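Local coordinates for protein ESSB (Geobacillus thermodenitrificans, PDB 4ANO) that is an integral membrane component of the type VII secretion system, represented here by its cytoplasmic fragment, which belongs to the EssB/YukC family, at residues Lys8-Thr13 with Ile109-Asn114; Ile92-Lys97 with Pro123-Val128; Ala178-Gln183 with Leu191-Lys196. All blocks are in the same frame, centred on the assembly; numbering follows the deposited sequence. Where two conformers were deposited one is given.

Contact 1: Lys8-Thr13 with Ile109-Asn114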
loop_
_atom_site.group_PDB
_atom_site.type_symbol
_atom_site.label_atom_id
_atom_site.label_comp_id
_atom_site.label_asym_id
_atom_site.label_seq_id
_atom_site.Cartn_x
_atom_site.Cartn_y
_atom_site.Cartn_z
ATOM N N LYS A 8 1.136 -10.638 14.950
ATOM C CA LYS A 8 1.811 -9.930 13.850
ATOM C C LYS A 8 0.870 -9.494 12.727
ATOM O O LYS A 8 -0.084 -10.196 12.376
ATOM C CB LYS A 8 3.010 -10.713 13.285
ATOM C CG LYS A 8 4.095 -10.968 14.310
ATOM C CD LYS A 8 5.304 -11.691 13.737
ATOM C CE LYS A 8 6.476 -10.724 13.424
ATOM N NZ LYS A 8 7.426 -11.376 12.440
ATOM N N THR A 9 1.175 -8.331 12.171
ATOM C CA THR A 9 0.356 -7.684 11.135
ATOM C C THR A 9 0.631 -8.356 9.783
ATOM O O THR A 9 1.496 -9.177 9.689
ATOM C CB THR A 9 0.651 -6.197 11.040
ATOM O OG1 THR A 9 2.035 -5.991 10.747
ATOM C CG2 THR A 9 0.278 -5.488 12.362
ATOM N N TYR A 10 -0.104 -7.978 8.751
ATOM C CA TYR A 10 0.192 -8.544 7.440
ATOM C C TYR A 10 1.669 -8.216 7.026
ATOM O O TYR A 10 2.407 -9.111 6.580
ATOM C CB TYR A 10 -0.781 -7.926 6.430
ATOM C CG TYR A 10 -0.554 -8.427 5.026
ATOM C CD1 TYR A 10 -0.928 -9.695 4.656
ATOM C CD2 TYR A 10 0.036 -7.591 4.086
ATOM C CE1 TYR A 10 -0.729 -10.139 3.381
ATOM C CE2 TYR A 10 0.234 -7.999 2.768
ATOM C CZ TYR A 10 -0.158 -9.271 2.415
ATOM O OH TYR A 10 0.109 -9.700 1.169
ATOM N N LEU A 11 2.065 -6.956 7.131
ATOM C CA LEU A 11 3.448 -6.560 6.835
ATOM C C LEU A 11 4.406 -7.475 7.561
ATOM O O LEU A 11 5.287 -8.125 6.961
ATOM C CB LEU A 11 3.686 -5.143 7.333
ATOM C CG LEU A 11 3.409 -3.998 6.378
ATOM C CD1 LEU A 11 3.731 -2.678 7.055
ATOM C CD2 LEU A 11 4.153 -4.126 5.022
ATOM N N GLU A 12 4.249 -7.536 8.879
ATOM C CA GLU A 12 5.220 -8.369 9.655
ATOM C C GLU A 12 5.350 -9.787 9.174
ATOM O O GLU A 12 6.440 -10.351 9.031
ATOM C CB GLU A 12 4.862 -8.339 11.138
ATOM C CG GLU A 12 5.187 -7.012 11.709
ATOM C CD GLU A 12 4.918 -7.018 13.201
ATOM O OE1 GLU A 12 3.762 -7.342 13.535
ATOM O OE2 GLU A 12 5.831 -6.726 14.010
ATOM N N THR A 13 4.214 -10.412 8.914
ATOM C CA THR A 13 4.154 -11.755 8.424
ATOM C C THR A 13 4.785 -11.917 7.029
ATOM O O THR A 13 5.554 -12.884 6.788
ATOM C CB THR A 13 2.662 -12.237 8.444
ATOM O OG1 THR A 13 2.200 -12.189 9.799
ATOM C CG2 THR A 13 2.564 -13.668 7.978
ATOM N N ILE A 109 5.123 -3.643 -1.546
ATOM C CA ILE A 109 4.097 -4.386 -0.745
ATOM C C ILE A 109 3.025 -3.386 -0.359
ATOM O O ILE A 109 3.304 -2.332 0.285
ATOM C CB ILE A 109 4.673 -5.174 0.470
ATOM C CG1 ILE A 109 3.540 -5.709 1.411
ATOM C CG2 ILE A 109 5.700 -4.311 1.359
ATOM C CD1 ILE A 109 4.088 -6.859 2.315
ATOM N N VAL A 110 1.756 -3.718 -0.713
ATOM C CA VAL A 110 0.679 -2.750 -0.577
ATOM C C VAL A 110 -0.280 -3.192 0.533
ATOM O O VAL A 110 -0.908 -4.269 0.506
ATOM C CB VAL A 110 -0.098 -2.576 -1.901
ATOM C CG1 VAL A 110 -1.266 -1.619 -1.704
ATOM C CG2 VAL A 110 0.872 -2.130 -3.015
ATOM N N CYS A 111 -0.421 -2.364 1.562
ATOM C CA CYS A 111 -1.374 -2.599 2.626
ATOM C C CYS A 111 -1.522 -1.275 3.387
ATOM O O CYS A 111 -0.643 -0.439 3.254
ATOM C CB CYS A 111 -1.075 -3.807 3.486
ATOM S SG CYS A 111 0.577 -3.532 4.352
ATOM N N PRO A 112 -2.592 -1.098 4.166
ATOM C CA PRO A 112 -2.841 0.203 4.806
ATOM C C PRO A 112 -1.723 0.593 5.771
ATOM O O PRO A 112 -1.386 1.792 5.796
ATOM C CB PRO A 112 -4.199 -0.032 5.557
ATOM C CG PRO A 112 -4.911 -0.950 4.565
ATOM C CD PRO A 112 -3.813 -1.933 4.115
ATOM N N GLU A 113 -1.081 -0.370 6.423
ATOM C CA GLU A 113 -0.035 -0.061 7.439
ATOM C C GLU A 113 1.183 0.520 6.730
ATOM O O GLU A 113 2.038 1.194 7.370
ATOM C CB GLU A 113 0.425 -1.329 8.165
ATOM C CG GLU A 113 1.195 -1.053 9.419
ATOM C CD GLU A 113 1.658 -2.293 10.177
ATOM O OE1 GLU A 113 1.634 -3.450 9.667
ATOM O OE2 GLU A 113 2.063 -2.057 11.346
ATOM N N ASN A 114 1.317 0.216 5.446
ATOM C CA ASN A 114 2.512 0.616 4.712
ATOM C C ASN A 114 2.370 1.862 3.871
ATOM O O ASN A 114 3.234 2.157 3.050
ATOM C CB ASN A 114 2.986 -0.551 3.847
ATOM C CG ASN A 114 4.451 -0.468 3.532
ATOM O OD1 ASN A 114 5.282 0.016 4.341
ATOM N ND2 ASN A 114 4.803 -0.957 2.332
HETATM O O HOH W 1 3.257 -3.951 12.733
HETATM O O HOH W 2 0.100 -4.805 7.996
#

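Contact 2: Ile92-Lys97 with Pro123-Val128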
loop_
_atom_site.group_PDB
_atom_site.type_symbol
_atom_site.label_atom_id
_atom_site.label_comp_id
_atom_site.label_asym_id
_atom_site.label_seq_id
_atom_site.Cartn_x
_atom_site.Cartn_y
_atom_site.Cartn_z
ATOM N N ILE A 92 -7.190 5.520 -7.108
ATOM C CA ILE A 92 -6.656 5.623 -8.479
ATOM C C ILE A 92 -5.166 5.970 -8.576
ATOM O O ILE A 92 -4.416 5.304 -9.319
ATOM C CB ILE A 92 -7.574 6.571 -9.344
ATOM C CG1 ILE A 92 -8.985 5.956 -9.477
ATOM C CG2 ILE A 92 -6.946 6.863 -10.687
ATOM C CD1 ILE A 92 -10.027 6.878 -10.190
ATOM N N HIS A 93 -4.720 6.953 -7.823
ATOM C CA HIS A 93 -3.307 7.257 -7.755
ATOM C C HIS A 93 -2.494 6.070 -7.243
ATOM O O HIS A 93 -1.420 5.814 -7.751
ATOM C CB HIS A 93 -3.018 8.418 -6.811
ATOM C CG HIS A 93 -3.656 9.722 -7.201
ATOM N ND1 HIS A 93 -4.260 10.540 -6.275
ATOM C CD2 HIS A 93 -3.770 10.359 -8.393
ATOM C CE1 HIS A 93 -4.737 11.622 -6.873
ATOM N NE2 HIS A 93 -4.470 11.529 -8.164
ATOM N N LEU A 94 -2.985 5.360 -6.239
ATOM C CA LEU A 94 -2.317 4.128 -5.769
ATOM C C LEU A 94 -2.154 3.102 -6.872
ATOM O O LEU A 94 -1.057 2.554 -7.106
ATOM C CB LEU A 94 -3.105 3.501 -4.581
ATOM C CG LEU A 94 -2.488 2.173 -4.089
ATOM C CD1 LEU A 94 -1.103 2.322 -3.510
ATOM C CD2 LEU A 94 -3.408 1.604 -2.956
ATOM N N VAL A 95 -3.218 2.870 -7.612
ATOM C CA VAL A 95 -3.174 1.801 -8.634
ATOM C C VAL A 95 -2.230 2.274 -9.741
ATOM O O VAL A 95 -1.418 1.518 -10.198
ATOM C CB VAL A 95 -4.599 1.498 -9.208
ATOM C CG1 VAL A 95 -4.515 0.520 -10.371
ATOM C CG2 VAL A 95 -5.503 0.968 -8.092
ATOM N N SER A 96 -2.262 3.560 -10.074
ATOM C CA SER A 96 -1.300 4.112 -11.056
ATOM C C SER A 96 0.202 4.058 -10.673
ATOM O O SER A 96 1.087 4.118 -11.548
ATOM C CB SER A 96 -1.707 5.537 -11.461
ATOM O OG SER A 96 -1.204 6.501 -10.531
ATOM N N LYS A 97 0.502 3.926 -9.378
ATOM C CA LYS A 97 1.887 3.945 -8.893
ATOM C C LYS A 97 2.512 2.576 -8.891
ATOM O O LYS A 97 3.728 2.445 -9.024
ATOM C CB LYS A 97 1.967 4.506 -7.481
ATOM C CG LYS A 97 3.311 4.379 -6.868
ATOM C CD LYS A 97 3.599 5.489 -5.904
ATOM C CE LYS A 97 4.706 5.051 -4.988
ATOM N NZ LYS A 97 6.031 4.773 -5.659
ATOM N N PRO A 123 -0.167 8.670 -2.839
ATOM C CA PRO A 123 0.349 7.734 -1.804
ATOM C C PRO A 123 1.835 7.510 -1.864
ATOM O O PRO A 123 2.430 7.659 -2.914
ATOM C CB PRO A 123 -0.415 6.448 -2.091
ATOM C CG PRO A 123 -0.470 6.494 -3.664
ATOM C CD PRO A 123 -0.766 7.951 -4.001
ATOM N N PHE A 124 2.429 7.240 -0.708
ATOM C CA PHE A 124 3.803 6.859 -0.553
ATOM C C PHE A 124 3.919 5.629 0.294
ATOM O O PHE A 124 3.259 5.470 1.292
ATOM C CB PHE A 124 4.631 7.947 0.106
ATOM C CG PHE A 124 4.770 9.172 -0.733
ATOM C CD1 PHE A 124 3.625 10.017 -0.982
ATOM C CD2 PHE A 124 5.976 9.472 -1.358
ATOM C CE1 PHE A 124 3.755 11.171 -1.838
ATOM C CE2 PHE A 124 6.094 10.589 -2.200
ATOM C CZ PHE A 124 4.988 11.418 -2.443
ATOM N N PHE A 125 4.876 4.755 -0.047
ATOM C CA PHE A 125 5.132 3.576 0.755
ATOM C C PHE A 125 6.149 3.821 1.801
ATOM O O PHE A 125 7.143 4.558 1.561
ATOM C CB PHE A 125 5.645 2.406 -0.145
ATOM C CG PHE A 125 4.658 1.964 -1.107
ATOM C CD1 PHE A 125 3.630 1.130 -0.698
ATOM C CD2 PHE A 125 4.685 2.398 -2.403
ATOM C CE1 PHE A 125 2.678 0.703 -1.569
ATOM C CE2 PHE A 125 3.703 2.031 -3.291
ATOM C CZ PHE A 125 2.672 1.199 -2.871
ATOM N N LEU A 126 5.984 3.202 2.950
ATOM C CA LEU A 126 6.904 3.239 3.978
ATOM C C LEU A 126 8.039 2.255 3.745
ATOM O O LEU A 126 9.173 2.665 3.461
ATOM C CB LEU A 126 6.240 2.948 5.334
ATOM C CG LEU A 126 5.292 4.108 5.717
ATOM C CD1 LEU A 126 4.291 3.723 6.731
ATOM C CD2 LEU A 126 6.150 5.296 6.223
ATOM N N HIS A 127 7.747 0.991 3.854
ATOM C CA HIS A 127 8.751 -0.060 3.604
ATOM C C HIS A 127 8.721 -0.498 2.117
ATOM O O HIS A 127 7.652 -0.640 1.550
ATOM C CB HIS A 127 8.471 -1.291 4.423
ATOM C CG HIS A 127 9.384 -2.437 4.076
ATOM N ND1 HIS A 127 10.718 -2.455 4.402
ATOM C CD2 HIS A 127 9.176 -3.493 3.278
ATOM C CE1 HIS A 127 11.292 -3.515 3.867
ATOM N NE2 HIS A 127 10.363 -4.200 3.215
ATOM N N VAL A 128 9.916 -0.714 1.531
ATOM C CA VAL A 128 9.987 -1.217 0.127
ATOM C C VAL A 128 11.011 -2.331 0.126
ATOM O O VAL A 128 11.972 -2.305 0.907
ATOM C CB VAL A 128 10.473 -0.062 -0.736
ATOM C CG1 VAL A 128 10.636 -0.515 -2.115
ATOM C CG2 VAL A 128 9.377 1.119 -0.766
#

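Contact 3: Ala178-Gln183 with Leu191-Lys196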
loop_
_atom_site.group_PDB
_atom_site.type_symbol
_atom_site.label_atom_id
_atom_site.label_comp_id
_atom_site.label_asym_id
_atom_site.label_seq_id
_atom_site.Cartn_x
_atom_site.Cartn_y
_atom_site.Cartn_z
ATOM N N ALA A 178 -17.550 -3.367 -5.774
ATOM C CA ALA A 178 -16.584 -4.224 -5.137
ATOM C C ALA A 178 -16.405 -5.486 -5.953
ATOM O O ALA A 178 -15.276 -5.883 -6.241
ATOM C CB ALA A 178 -16.992 -4.548 -3.720
ATOM N N LYS A 179 -17.534 -6.076 -6.385
ATOM C CA LYS A 179 -17.525 -7.343 -7.142
ATOM C C LYS A 179 -16.782 -7.178 -8.441
ATOM O O LYS A 179 -16.020 -8.050 -8.842
ATOM C CB LYS A 179 -18.967 -7.861 -7.441
ATOM C CG LYS A 179 -18.955 -9.188 -8.271
ATOM C CD LYS A 179 -20.330 -9.659 -8.756
ATOM C CE LYS A 179 -20.225 -11.098 -9.295
ATOM N NZ LYS A 179 -21.586 -11.665 -9.347
ATOM N N GLU A 180 -16.997 -6.034 -9.073
ATOM C CA GLU A 180 -16.286 -5.668 -10.268
ATOM C C GLU A 180 -14.800 -5.566 -9.990
ATOM O O GLU A 180 -13.966 -6.021 -10.786
ATOM C CB GLU A 180 -16.777 -4.321 -10.753
ATOM C CG GLU A 180 -18.010 -4.438 -11.630
ATOM C CD GLU A 180 -18.332 -3.141 -12.356
ATOM O OE1 GLU A 180 -17.541 -2.750 -13.251
ATOM O OE2 GLU A 180 -19.380 -2.539 -12.045
ATOM N N LEU A 181 -14.447 -4.944 -8.864
ATOM C CA LEU A 181 -13.020 -4.859 -8.495
ATOM C C LEU A 181 -12.346 -6.216 -8.257
ATOM O O LEU A 181 -11.314 -6.472 -8.883
ATOM C CB LEU A 181 -12.796 -3.918 -7.324
ATOM C CG LEU A 181 -12.924 -2.402 -7.438
ATOM C CD1 LEU A 181 -13.225 -1.926 -6.067
ATOM C CD2 LEU A 181 -11.625 -1.764 -7.853
ATOM N N TRP A 182 -12.906 -7.104 -7.417
ATOM C CA TRP A 182 -12.341 -8.479 -7.277
ATOM C C TRP A 182 -12.234 -9.255 -8.569
ATOM O O TRP A 182 -11.270 -10.045 -8.759
ATOM C CB TRP A 182 -13.140 -9.341 -6.300
ATOM C CG TRP A 182 -12.885 -8.984 -4.965
ATOM C CD1 TRP A 182 -13.787 -8.547 -4.052
ATOM C CD2 TRP A 182 -11.611 -8.988 -4.321
ATOM N NE1 TRP A 182 -13.158 -8.279 -2.862
ATOM C CE2 TRP A 182 -11.816 -8.527 -3.003
ATOM C CE3 TRP A 182 -10.306 -9.294 -4.738
ATOM C CZ2 TRP A 182 -10.770 -8.395 -2.094
ATOM C CZ3 TRP A 182 -9.273 -9.164 -3.830
ATOM C CH2 TRP A 182 -9.511 -8.727 -2.523
ATOM N N GLN A 183 -13.242 -9.057 -9.426
ATOM C CA GLN A 183 -13.325 -9.703 -10.729
ATOM C C GLN A 183 -12.161 -9.350 -11.643
ATOM O O GLN A 183 -11.731 -10.175 -12.445
ATOM C CB GLN A 183 -14.635 -9.325 -11.426
ATOM C CG GLN A 183 -15.817 -10.144 -11.041
ATOM C CD GLN A 183 -16.988 -9.823 -11.919
ATOM O OE1 GLN A 183 -16.872 -9.822 -13.144
ATOM N NE2 GLN A 183 -18.111 -9.516 -11.308
ATOM N N LEU A 191 -7.983 -0.455 -12.620
ATOM C CA LEU A 191 -8.031 0.980 -12.915
ATOM C C LEU A 191 -9.290 1.362 -13.727
ATOM O O LEU A 191 -9.968 2.340 -13.383
ATOM C CB LEU A 191 -6.734 1.439 -13.570
ATOM C CG LEU A 191 -6.658 2.935 -13.855
ATOM C CD1 LEU A 191 -6.514 3.639 -12.532
ATOM C CD2 LEU A 191 -5.472 3.268 -14.739
ATOM N N ALA A 192 -9.671 0.570 -14.737
ATOM C CA ALA A 192 -10.949 0.838 -15.470
ATOM C C ALA A 192 -12.207 0.849 -14.606
ATOM O O ALA A 192 -13.109 1.710 -14.829
ATOM C CB ALA A 192 -11.122 -0.158 -16.586
ATOM N N VAL A 193 -12.274 -0.077 -13.631
ATOM C CA VAL A 193 -13.443 -0.238 -12.744
ATOM C C VAL A 193 -13.512 1.020 -11.862
ATOM O O VAL A 193 -14.558 1.708 -11.790
ATOM C CB VAL A 193 -13.374 -1.525 -11.835
ATOM C CG1 VAL A 193 -14.362 -1.427 -10.683
ATOM C CG2 VAL A 193 -13.596 -2.882 -12.705
ATOM N N LEU A 194 -12.381 1.370 -11.257
ATOM C CA LEU A 194 -12.293 2.615 -10.498
ATOM C C LEU A 194 -12.684 3.845 -11.315
ATOM O O LEU A 194 -13.323 4.763 -10.754
ATOM C CB LEU A 194 -10.927 2.839 -9.870
ATOM C CG LEU A 194 -10.544 1.880 -8.758
ATOM C CD1 LEU A 194 -9.085 2.023 -8.436
ATOM C CD2 LEU A 194 -11.384 2.232 -7.487
ATOM N N GLU A 195 -12.311 3.884 -12.598
ATOM C CA GLU A 195 -12.570 5.089 -13.359
ATOM C C GLU A 195 -14.049 5.272 -13.586
ATOM O O GLU A 195 -14.566 6.384 -13.492
ATOM C CB GLU A 195 -11.848 5.101 -14.681
ATOM C CG GLU A 195 -11.490 6.548 -15.042
ATOM C CD GLU A 195 -10.234 6.991 -14.335
ATOM O OE1 GLU A 195 -9.226 6.270 -14.465
ATOM O OE2 GLU A 195 -10.244 8.044 -13.674
ATOM N N LYS A 196 -14.759 4.184 -13.883
ATOM C CA LYS A 196 -16.214 4.296 -14.031
ATOM C C LYS A 196 -16.859 4.675 -12.690
ATOM O O LYS A 196 -17.858 5.445 -12.647
ATOM C CB LYS A 196 -16.831 3.008 -14.608
ATOM C CG LYS A 196 -18.268 3.180 -15.090
ATOM C CD LYS A 196 -18.935 1.835 -15.407
ATOM C CE LYS A 196 -19.873 1.355 -14.291
ATOM N NZ LYS A 196 -19.099 0.962 -13.069
#

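Contact 1: Lys8-Thr13 with Ile109-Asn114
L11 and E113 mark the closest backbone approach, their CA atoms 7.4 Å apart, where the first turn of helix 10-15 meets the loop that follows strand 106-107. T9 is the N-cap of that helix and forms a capping box with E12: E12 N donates to T9 OG1, and T9 N donates in return to the anti lone pair of E12 OE1. Across from it, residues 112-114 make a short 3-10 turn, with N114 N bonded to C111 O. T9 OG1 also donates to E113 OE1 at 2.8 Å, using the syn lone pair of the carboxylate, and the two side chains cross at about a right angle. The T9 chi1 of 58° places OG1 between the backbone N and the carbonyl carbon, where it can accept from E12 N and donate to E113 OE1. Two waters extend the link: water 1 donates to T9 OG1 and E113 OE2, while water 2 accepts from L11 N and donates to E113 OE1, 2.6 Å away. Through water 2, L11 N in the first helical turn is linked to the carboxylate, whose negative charge would probably suit this helix end. Beside these polar groups L11 makes the apolar part of the contact. Its CG lies 3.5 Å from C111 SG, its CD2 3.8 Å from I109 CD1, and its CD1 rests beside E113 CB and N114 CB. Y10 flanks it, CE2 4.0 Å from I109 CD1, with C111 SG at the ring edge, 5.4 Å from the centroid; the phenol OH is hydrogen-bonded to E147 of helix 141-155. In the loop itself, N114 ND2 donates to I109 O at 2.9 Å, the acceptor lying 4° out of the amide plane.

Contact 2: Ile92-Lys97 with Pro123-Val128
P123 sets its ring against helix 84-98, CG on the backbone at L94 CA (3.7 Å) and CD on the side-chain atom H93 CB (3.6 Å). The proline thus lies against the helix surface between two successive residues, where the CA atoms of L94 and P123 are 6.0 Å apart. Beside it, L94 and F125 cross at about a right angle, L94 CD1 meeting the ring at CZ, 4.0 Å away. K97, in the conformer described of the two deposited, instead slides past F125 in the opposite direction: K97 CE comes to the ring edge, near its plane, 3.6 Å from F125 CE2. A chi1 of 172° sets K97 CG anti to the backbone N, bends at chi2 and chi4 shape the rest of the chain, and CD passes 3.9 Å from P123 O. An alanine at P123 would probably open a gap against L94 CA and H93 CB, since the CG and CD that fill it would be gone. The segment axes approach to 8.9 Å at 47°, an oblique helix-on-strand packing. Strand 123-125 is an outer strand of a three-stranded antiparallel sheet, whose neighbour 115-117 supplies L115 to both L94 and F125, while V95 turns to helices 141-155 and 187-207.

Contact 3: Ala178-Gln183 with Leu191-Lys196
V193 faces E180 and L181 across the two helices, and its branches divide the work. From CB, which points toward the opposite helix, CG1 stands anti to the backbone N (chi1 163°) and touches L181 CG at 3.7 Å and E180 CB at 3.8 Å. The other branch, CG2, lies 3.7 Å from the backbone E180 O and 4.0 Å from the side-chain E180 OE1. One valine therefore spans the gap between the apolar base of the glutamate and the branch point of the leucine, crossing both side chains obliquely. The two helices form an antiparallel helical hairpin: helix 176-183 turns through a short connection into helix 187-207, and the axes of the two segments run at 162° with a closest approach of 9.3 Å. L181 and V193 have the nearest CA atoms, 6.3 Å apart. Deeper in, L181 CD2 packs on L194 CG at 3.9 Å, the two leucines crossing at about a right angle; both are buried, and helix 141-155 touches them through L153 and V152 respectively. On the more exposed side the contact turns polar. E180 and K196 cross at about a right angle, and E180 OE2 lies 3.7 Å from K196 NZ, a long, weak salt bridge that is doubtful because it belongs to one of two lysine conformers. The same ammonium has a second, weak ion pair with E200. I177, one turn before L181 on the same helix, also touches V193 and K196.

In the fold
Contacts 1 and 2 are adjoining, their centres 14 Å apart and their segments alternating along the chain. One backbone pair and one side-chain-to-backbone pair join 109-114 to 123-128: N114 O lies 2.9 Å from L126 N and N114 OD1 lies 2.7 Å from H127 N, both probable hydrogen bonds. Contact 2 meets contact 3, 18 Å away between centres, through apolar packing, with I92 CG1 3.7 Å from L194 CB and V95 CG2 3.7 Å from L194 CD1. Contacts 1 and 3 do not touch; about 10 Å separates their nearest atoms. Helix 84-98 therefore links the strand region to the helical hairpin, and the segments of contacts 2 and 3 fall within the YukC family region.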